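Local structure of major capsid protein (1NO7) at residues Q53-N57 / N525-L530. The protein forms the main building block of the herpes simplex virus 1 capsid shell; this fragment is the protein's upper domain. Sequence-based numbering, arbitrary orientation.
Sequences QLFLN and NFPPAL
Residues 53-57, on helix 48-56, pack on the proline-bearing loop that leads from helix 517-521 to helix 531-534, and L56 carries most of the apolar contact, touching F526, P527 and L530. Its CD1 methyl meets the F526 ring at the edge, near the ring plane, with CD1 of L56 3.3 Å from CD1 of F526. The same methyl lies 3.8 Å from CD of P527. Lower down the side chain, CB of L56 sits 4.0 Å from CD1 of L530, so L56 meets the loop both at CB and at the CD1 methyl. F526 starts off away from the helix, but with CG anti to its backbone N (chi1 -173°) the near edge of its ring comes round to the leucine; the ring also rests on R531 and S534 of helix 531-534. P527 lays CG and CD alongside L56, and its CG is 3.8 Å from the carbonyl O of L56.

One turn back, the polar end of the contact has no hydrogen bond across it. The Q53 chain bends at chi2 (-41°) and carries its amide to the loop backbone, where NE2 of Q53 comes close to O of N525, though the angle is too poor for a hydrogen bond. From within its own segment a weak hydrogen bond, ND2 of N57 to OE1 of Q53 at 3.0 Å, also reaches this amide. N525 itself is poorly ordered. Cohesion here therefore rests on apolar packing around the buried L56, with the glutamine amide adding at most a close but poorly angled polar approach at the more exposed margin.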
# COMPACT_ATOMS: atom_id res chain seq x y z
N GLN A 53 1.77 -17.17 7.17
CA GLN A 53 2.45 -18.40 7.60
C GLN A 53 1.62 -19.62 7.27
O GLN A 53 2.12 -20.61 6.74
CB GLN A 53 2.75 -18.36 9.10
CG GLN A 53 4.22 -18.13 9.40
CD GLN A 53 5.12 -18.90 8.45
OE1 GLN A 53 5.00 -20.12 8.31
NE2 GLN A 53 6.02 -18.20 7.78
N LEU A 54 0.33 -19.54 7.59
CA LEU A 54 -0.60 -20.61 7.31
C LEU A 54 -0.43 -20.99 5.84
O LEU A 54 -0.64 -22.14 5.45
CB LEU A 54 -2.02 -20.11 7.57
CG LEU A 54 -3.19 -21.03 7.29
CD1 LEU A 54 -3.03 -22.31 8.09
CD2 LEU A 54 -4.49 -20.29 7.63
N PHE A 55 -0.02 -19.99 5.05
CA PHE A 55 0.22 -20.11 3.60
C PHE A 55 1.45 -20.96 3.28
O PHE A 55 1.32 -22.07 2.76
CB PHE A 55 0.35 -18.68 3.02
CG PHE A 55 0.79 -18.61 1.57
CD1 PHE A 55 0.62 -19.68 0.70
CD2 PHE A 55 1.33 -17.43 1.06
CE1 PHE A 55 0.98 -19.57 -0.65
CE2 PHE A 55 1.69 -17.30 -0.28
CZ PHE A 55 1.51 -18.37 -1.14
N LEU A 56 2.64 -20.47 3.61
CA LEU A 56 3.87 -21.21 3.33
C LEU A 56 3.96 -22.59 3.99
O LEU A 56 4.98 -23.27 3.89
CB LEU A 56 5.10 -20.41 3.76
CG LEU A 56 5.14 -18.94 3.32
CD1 LEU A 56 6.52 -18.36 3.61
CD2 LEU A 56 4.81 -18.86 1.84
N ASN A 57 2.90 -23.01 4.68
CA ASN A 57 2.94 -24.31 5.33
C ASN A 57 2.00 -25.30 4.67
O ASN A 57 1.94 -26.46 5.08
CB ASN A 57 2.62 -24.18 6.82
CG ASN A 57 3.67 -23.38 7.57
OD1 ASN A 57 4.87 -23.57 7.38
ND2 ASN A 57 3.21 -22.47 8.44
N ASN A 525 9.48 -16.98 10.66
CA ASN A 525 9.33 -18.41 10.35
C ASN A 525 9.28 -18.72 8.85
O ASN A 525 8.30 -19.30 8.37
CB ASN A 525 8.05 -18.95 11.00
CG ASN A 525 7.97 -18.67 12.48
OD1 ASN A 525 8.88 -19.01 13.23
ND2 ASN A 525 6.87 -18.05 12.90
N PHE A 526 10.32 -18.36 8.12
CA PHE A 526 10.33 -18.61 6.68
C PHE A 526 11.02 -19.92 6.31
O PHE A 526 12.23 -20.07 6.50
CB PHE A 526 11.01 -17.45 5.95
CG PHE A 526 10.92 -17.55 4.45
CD1 PHE A 526 9.68 -17.50 3.81
CD2 PHE A 526 12.07 -17.73 3.69
CE1 PHE A 526 9.58 -17.63 2.42
CE2 PHE A 526 11.98 -17.86 2.29
CZ PHE A 526 10.73 -17.81 1.66
N PRO A 527 10.25 -20.88 5.75
CA PRO A 527 10.79 -22.19 5.34
C PRO A 527 12.04 -22.00 4.50
O PRO A 527 11.97 -21.54 3.36
CB PRO A 527 9.65 -22.81 4.54
CG PRO A 527 8.42 -22.23 5.20
CD PRO A 527 8.83 -20.76 5.39
N PRO A 528 13.21 -22.36 5.05
CA PRO A 528 14.49 -22.23 4.35
C PRO A 528 14.50 -22.93 2.99
O PRO A 528 15.37 -22.66 2.15
CB PRO A 528 15.47 -22.84 5.34
CG PRO A 528 14.63 -23.93 5.96
CD PRO A 528 13.35 -23.20 6.24
N ALA A 529 13.55 -23.83 2.79
CA ALA A 529 13.43 -24.56 1.53
C ALA A 529 13.05 -23.58 0.42
O ALA A 529 13.75 -23.47 -0.60
CB ALA A 529 12.37 -25.65 1.65
N LEU A 530 11.95 -22.86 0.63
CA LEU A 530 11.44 -21.89 -0.32
C LEU A 530 12.35 -20.67 -0.58
O LEU A 530 12.11 -19.90 -1.51
CB LEU A 530 10.07 -21.39 0.15
CG LEU A 530 9.03 -22.48 0.42
CD1 LEU A 530 7.81 -21.88 1.14
CD2 LEU A 530 8.61 -23.14 -0.89